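Local coordinates for glycosyl hydrolase family 2, TIM barrel domain protein (Faecalibacterium prausnitzii A2-165, PDB 6ED2) that probably hydrolyses beta-glucuronides, as a gut bacterial beta-glucuronidase of glycosyl hydrolase family 2, at residues I434-L439 with R462-K467; P455-A460 with Q486-F491; G499-G504 with I591-G596; L547-W552 with Q557-E562. All coordinates share one frame; numbering follows the deposited sequence.

Contact 1 of 4, residues I434-L439 with R462-K467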
loop_
_atom_site.group_PDB
_atom_site.type_symbol
_atom_site.label_atom_id
_atom_site.label_comp_id
_atom_site.label_asym_id
_atom_site.label_seq_id
_atom_site.Cartn_x
_atom_site.Cartn_y
_atom_site.Cartn_z
ATOM N N ILE A 434 -12.311 22.258 29.633
ATOM C CA ILE A 434 -12.927 23.580 29.534
ATOM C C ILE A 434 -14.377 23.546 29.057
ATOM O O ILE A 434 -15.014 24.601 28.995
ATOM C CB ILE A 434 -12.099 24.530 28.638
ATOM C CG1 ILE A 434 -11.684 23.869 27.320
ATOM C CG2 ILE A 434 -10.854 25.010 29.364
ATOM C CD1 ILE A 434 -12.726 23.944 26.225
ATOM N N ALA A 435 -14.929 22.382 28.724
ATOM C CA ALA A 435 -16.301 22.340 28.225
ATOM C C ALA A 435 -16.823 20.919 28.321
ATOM O O ALA A 435 -16.048 19.957 28.365
ATOM C CB ALA A 435 -16.405 22.841 26.779
ATOM N N TRP A 436 -18.153 20.804 28.337
ATOM C CA TRP A 436 -18.864 19.534 28.444
ATOM C C TRP A 436 -19.687 19.314 27.188
ATOM O O TRP A 436 -20.448 20.196 26.786
ATOM C CB TRP A 436 -19.808 19.507 29.659
ATOM C CG TRP A 436 -19.184 20.000 30.932
ATOM C CD1 TRP A 436 -19.455 21.170 31.589
ATOM C CD2 TRP A 436 -18.160 19.343 31.688
ATOM N NE1 TRP A 436 -18.684 21.265 32.726
ATOM C CE2 TRP A 436 -17.880 20.154 32.808
ATOM C CE3 TRP A 436 -17.471 18.133 31.539
ATOM C CZ2 TRP A 436 -16.920 19.804 33.763
ATOM C CZ3 TRP A 436 -16.523 17.782 32.504
ATOM C CH2 TRP A 436 -16.254 18.618 33.587
ATOM N N SER A 437 -19.558 18.145 26.577
ATOM C CA SER A 437 -20.408 17.774 25.457
ATOM C C SER A 437 -21.362 16.695 25.942
ATOM O O SER A 437 -20.918 15.642 26.398
ATOM C CB SER A 437 -19.577 17.299 24.265
ATOM O OG SER A 437 -20.422 16.700 23.299
ATOM N N LEU A 438 -22.667 16.952 25.848
ATOM C CA LEU A 438 -23.640 16.135 26.565
ATOM C C LEU A 438 -24.251 15.030 25.715
ATOM O O LEU A 438 -24.818 14.085 26.275
ATOM C CB LEU A 438 -24.758 17.024 27.122
ATOM C CG LEU A 438 -24.579 17.712 28.484
ATOM C CD1 LEU A 438 -23.223 18.295 28.684
ATOM C CD2 LEU A 438 -25.620 18.801 28.677
ATOM N N LEU A 439 -24.163 15.136 24.388
ATOM C CA LEU A 439 -24.673 14.138 23.456
ATOM C C LEU A 439 -23.879 14.256 22.168
ATOM O O LEU A 439 -23.389 15.339 21.832
ATOM C CB LEU A 439 -26.172 14.308 23.141
ATOM C CG LEU A 439 -27.231 14.519 24.228
ATOM C CD1 LEU A 439 -27.447 15.993 24.454
ATOM C CD2 LEU A 439 -28.541 13.841 23.848
ATOM N N ARG A 462 -25.479 22.630 37.212
ATOM C CA ARG A 462 -25.429 22.465 38.667
ATOM C C ARG A 462 -24.154 21.763 39.122
ATOM O O ARG A 462 -23.585 22.115 40.161
ATOM C CB ARG A 462 -26.624 21.653 39.165
ATOM C CG ARG A 462 -27.979 22.293 39.060
ATOM C CD ARG A 462 -29.011 21.215 39.366
ATOM N NE ARG A 462 -30.386 21.690 39.307
ATOM C CZ ARG A 462 -31.410 21.004 39.806
ATOM N NH1 ARG A 462 -31.186 19.823 40.387
ATOM N NH2 ARG A 462 -32.651 21.484 39.727
ATOM N N LEU A 463 -23.719 20.733 38.381
ATOM C CA LEU A 463 -22.604 19.904 38.840
ATOM C C LEU A 463 -21.268 20.626 38.770
ATOM O O LEU A 463 -20.351 20.292 39.526
ATOM C CB LEU A 463 -22.501 18.637 38.006
ATOM C CG LEU A 463 -23.564 17.573 38.186
ATOM C CD1 LEU A 463 -23.449 16.653 36.986
ATOM C CD2 LEU A 463 -23.342 16.838 39.499
ATOM N N ASP A 464 -21.122 21.594 37.869
ATOM C CA ASP A 464 -19.801 22.136 37.616
ATOM C C ASP A 464 -19.587 23.401 38.427
ATOM O O ASP A 464 -20.180 24.442 38.101
ATOM C CB ASP A 464 -19.600 22.415 36.129
ATOM C CG ASP A 464 -18.196 22.895 35.819
ATOM O OD1 ASP A 464 -17.378 22.985 36.759
ATOM O OD2 ASP A 464 -17.905 23.211 34.648
ATOM N N PRO A 465 -18.716 23.386 39.440
ATOM C CA PRO A 465 -18.432 24.628 40.174
ATOM C C PRO A 465 -17.883 25.720 39.288
ATOM O O PRO A 465 -17.998 26.900 39.631
ATOM C CB PRO A 465 -17.390 24.194 41.222
ATOM C CG PRO A 465 -17.408 22.717 41.227
ATOM C CD PRO A 465 -17.822 22.296 39.852
ATOM N N GLN A 466 -17.262 25.375 38.171
ATOM C CA GLN A 466 -16.667 26.392 37.313
ATOM C C GLN A 466 -17.608 26.864 36.220
ATOM O O GLN A 466 -17.260 27.804 35.499
ATOM C CB GLN A 466 -15.372 25.866 36.678
ATOM C CG GLN A 466 -14.291 25.543 37.697
ATOM C CD GLN A 466 -13.047 24.936 37.061
ATOM O OE1 GLN A 466 -12.715 25.213 35.905
ATOM N NE2 GLN A 466 -12.351 24.111 37.820
ATOM N N LYS A 467 -18.776 26.230 36.072
ATOM C CA LYS A 467 -19.802 26.697 35.141
ATOM C C LYS A 467 -19.235 26.803 33.723
ATOM O O LYS A 467 -19.402 27.809 33.029
ATOM C CB LYS A 467 -20.390 28.033 35.621
ATOM C CG LYS A 467 -21.023 27.951 37.033
ATOM C CD LYS A 467 -22.388 27.243 36.973
ATOM C CE LYS A 467 -23.059 27.063 38.356
ATOM N NZ LYS A 467 -22.778 25.719 38.971
#

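Contact 2 of 4, residues P455-A460 with Q486-F491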
loop_
_atom_site.group_PDB
_atom_site.type_symbol
_atom_site.label_atom_id
_atom_site.label_comp_id
_atom_site.label_asym_id
_atom_site.label_seq_id
_atom_site.Cartn_x
_atom_site.Cartn_y
_atom_site.Cartn_z
ATOM N N PRO A 455 -33.478 18.835 31.468
ATOM C CA PRO A 455 -32.844 18.417 32.729
ATOM C C PRO A 455 -31.370 18.074 32.580
ATOM O O PRO A 455 -30.614 18.272 33.535
ATOM C CB PRO A 455 -33.672 17.197 33.153
ATOM C CG PRO A 455 -34.222 16.661 31.870
ATOM C CD PRO A 455 -34.514 17.869 31.037
ATOM N N LEU A 456 -30.923 17.605 31.406
ATOM C CA LEU A 456 -29.507 17.268 31.247
ATOM C C LEU A 456 -28.637 18.506 31.295
ATOM O O LEU A 456 -27.608 18.533 31.981
ATOM C CB LEU A 456 -29.272 16.542 29.934
ATOM C CG LEU A 456 -29.368 15.033 30.028
ATOM C CD1 LEU A 456 -29.264 14.501 28.628
ATOM C CD2 LEU A 456 -28.288 14.452 30.924
ATOM N N PHE A 457 -29.019 19.539 30.549
ATOM C CA PHE A 457 -28.226 20.759 30.555
ATOM C C PHE A 457 -28.314 21.462 31.898
ATOM O O PHE A 457 -27.366 22.140 32.299
ATOM C CB PHE A 457 -28.674 21.670 29.410
ATOM C CG PHE A 457 -28.129 21.250 28.075
ATOM C CD1 PHE A 457 -27.012 21.873 27.542
ATOM C CD2 PHE A 457 -28.715 20.206 27.376
ATOM C CE1 PHE A 457 -26.494 21.482 26.318
ATOM C CE2 PHE A 457 -28.204 19.792 26.164
ATOM C CZ PHE A 457 -27.079 20.441 25.630
ATOM N N GLU A 458 -29.430 21.308 32.614
ATOM C CA GLU A 458 -29.509 21.889 33.952
ATOM C C GLU A 458 -28.566 21.167 34.910
ATOM O O GLU A 458 -27.837 21.806 35.681
ATOM C CB GLU A 458 -30.958 21.846 34.459
ATOM C CG GLU A 458 -31.745 23.149 34.207
ATOM C CD GLU A 458 -33.291 22.970 34.107
ATOM O OE1 GLU A 458 -33.947 23.868 33.517
ATOM O OE2 GLU A 458 -33.860 21.962 34.614
ATOM N N LEU A 459 -28.560 19.833 34.862
ATOM C CA LEU A 459 -27.631 19.052 35.679
ATOM C C LEU A 459 -26.178 19.456 35.424
ATOM O O LEU A 459 -25.402 19.650 36.367
ATOM C CB LEU A 459 -27.840 17.565 35.407
ATOM C CG LEU A 459 -27.068 16.590 36.300
ATOM C CD1 LEU A 459 -27.389 16.830 37.792
ATOM C CD2 LEU A 459 -27.364 15.148 35.876
ATOM N N ALA A 460 -25.798 19.616 34.151
ATOM C CA ALA A 460 -24.413 19.975 33.841
ATOM C C ALA A 460 -24.049 21.334 34.402
ATOM O O ALA A 460 -22.902 21.555 34.809
ATOM C CB ALA A 460 -24.174 19.963 32.326
ATOM N N GLN A 486 -30.877 22.677 19.698
ATOM C CA GLN A 486 -29.748 23.605 19.617
ATOM C C GLN A 486 -29.875 24.751 20.608
ATOM O O GLN A 486 -28.853 25.264 21.088
ATOM C CB GLN A 486 -29.578 24.146 18.195
ATOM C CG GLN A 486 -30.759 24.938 17.665
ATOM C CD GLN A 486 -30.681 26.416 18.016
ATOM O OE1 GLN A 486 -29.630 26.916 18.431
ATOM N NE2 GLN A 486 -31.807 27.121 17.878
ATOM N N ARG A 487 -31.105 25.166 20.946
ATOM C CA ARG A 487 -31.259 26.338 21.813
ATOM C C ARG A 487 -30.699 26.111 23.216
ATOM O O ARG A 487 -30.405 27.090 23.914
ATOM C CB ARG A 487 -32.735 26.764 21.888
ATOM C CG ARG A 487 -33.669 25.831 22.646
ATOM C CD ARG A 487 -35.065 26.476 22.829
ATOM N NE ARG A 487 -36.081 25.526 23.308
ATOM C CZ ARG A 487 -36.394 25.368 24.597
ATOM N NH1 ARG A 487 -35.780 26.095 25.524
ATOM N NH2 ARG A 487 -37.317 24.494 24.961
ATOM N N PHE A 488 -30.495 24.848 23.629
ATOM C CA PHE A 488 -29.947 24.569 24.959
ATOM C C PHE A 488 -28.437 24.752 25.038
ATOM O O PHE A 488 -27.906 24.905 26.141
ATOM C CB PHE A 488 -30.283 23.149 25.388
ATOM C CG PHE A 488 -31.734 22.916 25.584
ATOM C CD1 PHE A 488 -32.342 23.259 26.782
ATOM C CD2 PHE A 488 -32.503 22.375 24.565
ATOM C CE1 PHE A 488 -33.690 23.045 26.971
ATOM C CE2 PHE A 488 -33.851 22.157 24.743
ATOM C CZ PHE A 488 -34.449 22.496 25.950
ATOM N N ALA A 489 -27.740 24.772 23.902
ATOM C CA ALA A 489 -26.280 24.764 23.886
ATOM C C ALA A 489 -25.707 26.157 24.131
ATOM O O ALA A 489 -26.211 27.147 23.597
ATOM C CB ALA A 489 -25.783 24.222 22.543
ATOM N N ASP A 490 -24.643 26.228 24.946
ATOM C CA ASP A 490 -23.929 27.492 25.144
ATOM C C ASP A 490 -23.062 27.840 23.939
ATOM O O ASP A 490 -22.721 29.011 23.723
ATOM C CB ASP A 490 -23.050 27.434 26.397
ATOM C CG ASP A 490 -23.834 27.089 27.658
ATOM O OD1 ASP A 490 -24.932 27.656 27.878
ATOM O OD2 ASP A 490 -23.340 26.258 28.448
ATOM N N PHE A 491 -22.650 26.835 23.181
ATOM C CA PHE A 491 -22.025 27.051 21.892
ATOM C C PHE A 491 -22.436 25.857 21.058
ATOM O O PHE A 491 -22.695 24.780 21.601
ATOM C CB PHE A 491 -20.494 27.230 21.989
ATOM C CG PHE A 491 -19.744 26.012 22.511
ATOM C CD1 PHE A 491 -19.232 25.064 21.632
ATOM C CD2 PHE A 491 -19.535 25.834 23.869
ATOM C CE1 PHE A 491 -18.533 23.953 22.102
ATOM C CE2 PHE A 491 -18.841 24.715 24.353
ATOM C CZ PHE A 491 -18.335 23.781 23.462
#

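Contact 3 of 4, residues G499-G504 with I591-G596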
loop_
_atom_site.group_PDB
_atom_site.type_symbol
_atom_site.label_atom_id
_atom_site.label_comp_id
_atom_site.label_asym_id
_atom_site.label_seq_id
_atom_site.Cartn_x
_atom_site.Cartn_y
_atom_site.Cartn_z
ATOM N N GLY A 499 -19.565 17.440 0.891
ATOM C CA GLY A 499 -18.496 17.034 0.007
ATOM C C GLY A 499 -18.010 15.629 0.258
ATOM O O GLY A 499 -17.158 15.144 -0.495
ATOM N N TRP A 500 -18.519 14.965 1.296
ATOM C CA TRP A 500 -18.294 13.539 1.481
ATOM C C TRP A 500 -19.621 12.780 1.455
ATOM O O TRP A 500 -19.994 12.220 0.419
ATOM C CB TRP A 500 -17.536 13.268 2.788
ATOM C CG TRP A 500 -17.163 11.812 2.912
ATOM C CD1 TRP A 500 -17.662 10.910 3.803
ATOM C CD2 TRP A 500 -16.250 11.091 2.076
ATOM N NE1 TRP A 500 -17.109 9.671 3.584
ATOM C CE2 TRP A 500 -16.237 9.756 2.526
ATOM C CE3 TRP A 500 -15.428 11.450 0.993
ATOM C CZ2 TRP A 500 -15.433 8.769 1.929
ATOM C CZ3 TRP A 500 -14.619 10.462 0.403
ATOM C CH2 TRP A 500 -14.639 9.143 0.873
ATOM N N TYR A 501 -20.357 12.754 2.579
ATOM C CA TYR A 501 -21.630 12.032 2.593
ATOM C C TYR A 501 -22.697 12.730 1.767
ATOM O O TYR A 501 -23.643 12.073 1.315
ATOM C CB TYR A 501 -22.150 11.856 4.021
ATOM C CG TYR A 501 -21.292 10.966 4.871
ATOM C CD1 TYR A 501 -21.028 9.657 4.488
ATOM C CD2 TYR A 501 -20.747 11.429 6.063
ATOM C CE1 TYR A 501 -20.243 8.824 5.276
ATOM C CE2 TYR A 501 -19.960 10.613 6.857
ATOM C CZ TYR A 501 -19.708 9.317 6.460
ATOM O OH TYR A 501 -18.923 8.502 7.247
ATOM N N VAL A 502 -22.565 14.035 1.561
ATOM C CA VAL A 502 -23.586 14.861 0.933
ATOM C C VAL A 502 -22.915 15.623 -0.198
ATOM O O VAL A 502 -22.005 16.428 0.053
ATOM C CB VAL A 502 -24.225 15.832 1.944
ATOM C CG1 VAL A 502 -24.965 16.954 1.241
ATOM C CG2 VAL A 502 -25.146 15.078 2.907
ATOM N N LEU A 503 -23.338 15.347 -1.441
ATOM C CA LEU A 503 -22.891 16.089 -2.620
ATOM C C LEU A 503 -21.396 15.909 -2.872
ATOM O O LEU A 503 -20.681 16.864 -3.190
ATOM C CB LEU A 503 -23.236 17.575 -2.504
ATOM C CG LEU A 503 -24.703 17.965 -2.675
ATOM C CD1 LEU A 503 -25.008 19.249 -1.925
ATOM C CD2 LEU A 503 -25.026 18.116 -4.139
ATOM N N GLY A 504 -20.915 14.676 -2.732
ATOM C CA GLY A 504 -19.506 14.393 -2.942
ATOM C C GLY A 504 -19.180 14.089 -4.396
ATOM O O GLY A 504 -20.018 13.604 -5.150
ATOM N N ILE A 591 -19.537 -2.483 4.095
ATOM C CA ILE A 591 -18.988 -2.148 2.782
ATOM C C ILE A 591 -18.467 -0.717 2.752
ATOM O O ILE A 591 -17.652 -0.384 1.890
ATOM C CB ILE A 591 -20.008 -2.372 1.639
ATOM C CG1 ILE A 591 -21.171 -1.381 1.701
ATOM C CG2 ILE A 591 -20.543 -3.810 1.615
ATOM C CD1 ILE A 591 -22.130 -1.537 0.516
ATOM N N LEU A 592 -18.902 0.137 3.678
ATOM C CA LEU A 592 -18.456 1.526 3.716
ATOM C C LEU A 592 -17.149 1.722 4.470
ATOM O O LEU A 592 -16.636 2.845 4.495
ATOM C CB LEU A 592 -19.517 2.394 4.387
ATOM C CG LEU A 592 -20.792 2.585 3.587
ATOM C CD1 LEU A 592 -21.869 3.145 4.504
ATOM C CD2 LEU A 592 -20.486 3.539 2.461
ATOM N N ARG A 593 -16.623 0.678 5.103
ATOM C CA ARG A 593 -15.537 0.803 6.069
ATOM C C ARG A 593 -14.385 -0.097 5.617
ATOM O O ARG A 593 -14.443 -1.326 5.745
ATOM C CB ARG A 593 -16.040 0.463 7.470
ATOM C CG ARG A 593 -16.960 1.544 8.055
ATOM C CD ARG A 593 -16.163 2.826 8.357
ATOM N NE ARG A 593 -17.001 3.947 8.801
ATOM C CZ ARG A 593 -17.373 4.950 8.009
ATOM N NH1 ARG A 593 -16.986 4.958 6.729
ATOM N NH2 ARG A 593 -18.129 5.942 8.483
ATOM N N VAL A 594 -13.338 0.524 5.078
ATOM C CA VAL A 594 -12.175 -0.204 4.589
ATOM C C VAL A 594 -11.269 -0.514 5.775
ATOM O O VAL A 594 -10.336 0.246 6.073
ATOM C CB VAL A 594 -11.454 0.610 3.500
ATOM C CG1 VAL A 594 -10.231 -0.138 2.981
ATOM C CG2 VAL A 594 -12.425 0.920 2.349
ATOM N N ASP A 595 -11.553 -1.623 6.465
ATOM C CA ASP A 595 -10.915 -1.969 7.740
ATOM C C ASP A 595 -10.986 -0.787 8.717
ATOM O O ASP A 595 -9.988 -0.150 9.062
ATOM C CB ASP A 595 -9.463 -2.418 7.528
ATOM C CG ASP A 595 -8.821 -2.969 8.811
ATOM O OD1 ASP A 595 -9.564 -3.247 9.792
ATOM O OD2 ASP A 595 -7.573 -3.123 8.836
ATOM N N GLY A 596 -12.205 -0.494 9.135
ATOM C CA GLY A 596 -12.414 0.615 10.037
ATOM C C GLY A 596 -12.551 1.930 9.295
ATOM O O GLY A 596 -12.744 1.995 8.073
HETATM O O HOH W 1 -17.284 7.010 4.573
#

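Contact 4 of 4, residues L547-W552 with Q557-E562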
loop_
_atom_site.group_PDB
_atom_site.type_symbol
_atom_site.label_atom_id
_atom_site.label_comp_id
_atom_site.label_asym_id
_atom_site.label_seq_id
_atom_site.Cartn_x
_atom_site.Cartn_y
_atom_site.Cartn_z
ATOM N N LEU A 547 -4.584 12.158 -9.841
ATOM C CA LEU A 547 -4.601 13.484 -10.449
ATOM C C LEU A 547 -5.357 13.398 -11.769
ATOM O O LEU A 547 -4.871 12.749 -12.722
ATOM C CB LEU A 547 -3.170 13.991 -10.647
ATOM C CG LEU A 547 -2.992 15.324 -11.370
ATOM C CD1 LEU A 547 -3.385 16.482 -10.467
ATOM C CD2 LEU A 547 -1.554 15.448 -11.815
ATOM N N PRO A 548 -6.544 14.000 -11.879
ATOM C CA PRO A 548 -7.235 14.757 -10.828
ATOM C C PRO A 548 -7.864 13.835 -9.774
ATOM O O PRO A 548 -7.844 12.613 -9.940
ATOM C CB PRO A 548 -8.293 15.521 -11.603
ATOM C CG PRO A 548 -8.635 14.594 -12.735
ATOM C CD PRO A 548 -7.346 13.902 -13.112
ATOM N N SER A 549 -8.404 14.418 -8.705
ATOM C CA SER A 549 -8.745 13.640 -7.522
ATOM C C SER A 549 -9.944 12.728 -7.760
ATOM O O SER A 549 -10.774 12.953 -8.645
ATOM C CB SER A 549 -9.049 14.561 -6.337
ATOM O OG SER A 549 -10.138 15.438 -6.611
ATOM N N VAL A 550 -10.010 11.673 -6.944
ATOM C CA VAL A 550 -11.226 10.902 -6.716
ATOM C C VAL A 550 -11.432 10.786 -5.211
ATOM O O VAL A 550 -10.470 10.749 -4.431
ATOM C CB VAL A 550 -11.176 9.501 -7.361
ATOM C CG1 VAL A 550 -11.128 9.615 -8.894
ATOM C CG2 VAL A 550 -9.969 8.704 -6.820
ATOM N N MET A 551 -12.697 10.754 -4.800
ATOM C CA MET A 551 -13.004 10.444 -3.412
ATOM C C MET A 551 -12.214 9.214 -2.987
ATOM O O MET A 551 -12.128 8.239 -3.742
ATOM C CB MET A 551 -14.508 10.211 -3.242
ATOM C CG MET A 551 -15.349 11.467 -3.472
ATOM S SD MET A 551 -17.107 11.068 -3.489
ATOM C CE MET A 551 -17.501 11.171 -1.742
ATOM N N TRP A 552 -11.594 9.311 -1.799
ATOM C CA TRP A 552 -10.705 8.338 -1.150
ATOM C C TRP A 552 -9.216 8.623 -1.389
ATOM O O TRP A 552 -8.368 7.995 -0.745
ATOM C CB TRP A 552 -11.023 6.887 -1.553
ATOM C CG TRP A 552 -12.184 6.297 -0.787
ATOM C CD1 TRP A 552 -13.506 6.300 -1.161
ATOM C CD2 TRP A 552 -12.130 5.625 0.483
ATOM N NE1 TRP A 552 -14.271 5.664 -0.205
ATOM C CE2 TRP A 552 -13.454 5.247 0.816
ATOM C CE3 TRP A 552 -11.095 5.314 1.375
ATOM C CZ2 TRP A 552 -13.768 4.565 2.003
ATOM C CZ3 TRP A 552 -11.412 4.620 2.561
ATOM C CH2 TRP A 552 -12.733 4.264 2.858
ATOM N N GLN A 557 -9.051 14.618 -0.317
ATOM C CA GLN A 557 -9.065 15.076 1.072
ATOM C C GLN A 557 -8.529 16.496 1.181
ATOM O O GLN A 557 -9.160 17.361 1.806
ATOM C CB GLN A 557 -8.270 14.111 1.959
ATOM C CG GLN A 557 -7.949 14.643 3.358
ATOM C CD GLN A 557 -9.129 14.560 4.325
ATOM O OE1 GLN A 557 -10.289 14.631 3.915
ATOM N NE2 GLN A 557 -8.834 14.397 5.615
ATOM N N ASN A 558 -7.386 16.775 0.541
ATOM C CA ASN A 558 -6.843 18.133 0.587
ATOM C C ASN A 558 -7.788 19.144 -0.061
ATOM O O ASN A 558 -7.931 20.272 0.432
ATOM C CB ASN A 558 -5.467 18.187 -0.081
ATOM C CG ASN A 558 -4.314 17.852 0.895
ATOM O OD1 ASN A 558 -4.522 17.311 1.998
ATOM N ND2 ASN A 558 -3.092 18.176 0.482
ATOM N N GLU A 559 -8.432 18.766 -1.178
ATOM C CA GLU A 559 -9.361 19.673 -1.851
ATOM C C GLU A 559 -10.580 19.931 -0.983
ATOM O O GLU A 559 -11.039 21.073 -0.864
ATOM C CB GLU A 559 -9.790 19.096 -3.208
ATOM C CG GLU A 559 -8.741 19.247 -4.293
ATOM C CD GLU A 559 -8.839 18.186 -5.383
ATOM O OE1 GLU A 559 -9.928 17.588 -5.557
ATOM O OE2 GLU A 559 -7.799 17.922 -6.040
ATOM N N TYR A 560 -11.099 18.875 -0.361
ATOM C CA TYR A 560 -12.255 19.003 0.519
ATOM C C TYR A 560 -11.925 19.878 1.717
ATOM O O TYR A 560 -12.725 20.740 2.103
ATOM C CB TYR A 560 -12.704 17.605 0.954
ATOM C CG TYR A 560 -13.586 17.561 2.168
ATOM C CD1 TYR A 560 -14.970 17.409 2.035
ATOM C CD2 TYR A 560 -13.047 17.641 3.457
ATOM C CE1 TYR A 560 -15.791 17.349 3.140
ATOM C CE2 TYR A 560 -13.871 17.604 4.583
ATOM C CZ TYR A 560 -15.246 17.455 4.412
ATOM O OH TYR A 560 -16.081 17.395 5.506
ATOM N N LEU A 561 -10.739 19.687 2.307
ATOM C CA LEU A 561 -10.364 20.474 3.478
ATOM C C LEU A 561 -10.227 21.949 3.127
ATOM O O LEU A 561 -10.643 22.816 3.904
ATOM C CB LEU A 561 -9.062 19.947 4.088
ATOM C CG LEU A 561 -9.143 18.559 4.735
ATOM C CD1 LEU A 561 -7.750 18.018 5.163
ATOM C CD2 LEU A 561 -10.104 18.589 5.922
ATOM N N GLU A 562 -9.640 22.252 1.967
ATOM C CA GLU A 562 -9.473 23.645 1.577
ATOM C C GLU A 562 -10.823 24.306 1.348
ATOM O O GLU A 562 -11.038 25.454 1.755
ATOM C CB GLU A 562 -8.605 23.742 0.324
ATOM C CG GLU A 562 -7.153 23.315 0.571
ATOM C CD GLU A 562 -6.195 23.761 -0.520
ATOM O OE1 GLU A 562 -6.652 24.405 -1.495
ATOM O OE2 GLU A 562 -4.983 23.471 -0.392
HETATM O O HOH W 2 -8.063 17.234 -8.568
#

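Contact 1 of 4, residues I434-L439 with R462-K467
W436 and D464 make this contact through one hydrogen bond. NE1 of the indole donates to OD2 of D464 at 2.8 Å, with an N-H...O angle of 153°. The oxygen lies at the ring edge, close to the indole plane. From the carboxylate's side the donor comes from above, 43° out of its plane. The ring and carboxylate planes stand nearly perpendicular. D464 holds CG anti to its own backbone N (chi1 -176°), which carries the carboxylate across to the indole. Both residues belong to a beta-alpha-beta unit of the TIM barrel. W436 is on strand 433-440, and D464 is the first residue to leave helical geometry after helix 449-463. The W436 side chain also packs on M423 and I424 of helix 409-427. The second carboxylate oxygen of D464 is used too. OD1 accepts from the backbone N of Q466 at 2.8 Å, an Asx turn, and forms a salt bridge with R468. These bonds probably limit rotation of the carboxylate. A type I beta turn runs from D464 to K467. At its start, the carbonyl O of D464 accepts from K467 N and K467 NZ, which approach from opposite faces of the carbonyl plane.

Contact 2 of 4, residues P455-A460 with Q486-F491
The ring of F457 is covered on one face by CB of F488. That carbon sits 3.8 Å from the ring centroid and only 8° off the ring normal, a CH-pi contact. The two phenyl rings themselves hardly overlap. Their planes are 29° apart, but they are slid so that the centroids are 5.9 Å apart. The phenyl of F488 instead leads off to the side, where its CZ lies 3.5 Å above the guanidinium plane of R487. F457 has its CG anti to the carbonyl carbon (chi1 -79°), which sends the ring out from the helix to the loop backbone. There CD1 of F457 lies 3.5 Å from the carbonyl O of F488, and CE1 of F457 is 4.1 Å from CA of A489. On the opposite face of the F457 ring lies CD2 of L438, from the barrel strand. R470 ties the two segments together: it bonds to the carbonyl O of F457 and forms a salt bridge with D490. Helix 449-463 belongs to the outer layer of helices of the TIM barrel. Here it packs on the connection between strands 470-474 and 492-495, which at residues 486-488 is a short 3-10 segment rather than a full helix.

Contact 3 of 4, residues G499-G504 with I591-G596
The ring of Y501 has its hydroxyl edge facing the guanidinium of R593, while W500 CD1 lies 3.5 Å above the centre of one ring face. The guanidinium presents its own edge, with Y501 OH and a water both near its plane. R593 NH2 donates to Y501 OH at 3.0 Å, with an N-H...O angle of 161°. The tyrosine ring and guanidinium planes are 45° apart. The water links the segments a second time. It accepts from R593 NH1 at 3.0 Å and from W500 NE1 at 2.8 Å. R593 is bent at chi2 (-69°), which folds the chain back so that NH1 also makes a weak bond to the carbonyl O of L592. Partners outside the segments add to the network: K599 bonds to Y501 OH, and D189 forms a salt bridge with R593 NH2. A leucine in place of R593 would probably leave the Y501 hydroxyl without this donor and D189 without its charged mate. Another subunit adjoins this surface: I591 of that subunit packs on W500. The two segments are loops that follow barrel strands 492-495 and 574-580. They meet on the C-terminal side of these strands, ahead of helices 508-525 and 610-621.

Contact 4 of 4, residues L547-W552 with Q557-E562
S549 OG donates a hydrogen bond to OE1 of E559, modelled at a very short 2.4 Å, so the exact length is doubtful. The other carboxylate oxygen reaches the loop through a water, which donates to E559 OE2 at 2.6 Å and accepts from S549 N at 2.8 Å. E559 thus engages both the hydroxyl and, through water, the backbone of one serine. S549 OG sits between the backbone N and the carbonyl carbon (chi1 60°), which turns it to the glutamate. E559 extends beyond CG from helix 554-570, a helix of the TIM barrel domain. The serine lies in the loop that leads from strand 531-535 into that same helix. An alanine at E559 is likely to leave the serine hydroxyl without this acceptor and the water without its mate on the helix. Farther out, a cis peptide bond precedes P548, next to the serine. S549 side-chain atoms also pack on E555 and Y556. K84 and R87 of a neighbouring subunit bond to the carbonyl O of S549.

How the contacts relate
Contacts 1 and 2 are buried and share helix 449-463. Their centres are about 9 Å apart, and A435 CB of contact 1 packs 3.9 Å from F491 CE2 of contact 2. Contact 1 is polar, an indole bonded to a carboxylate; contact 2 is aromatic and apolar. Contact 3 is at the surface and contact 4 is partly buried, both more than 30 Å from the first pair between centres. These two rely on polar side chains and bridging waters, and both touch a second subunit. Contact 4 is nested within the chain loop closed by contact 3. They meet through W552 and M551, with V594 CG2 3.4 Å from W552 CH2.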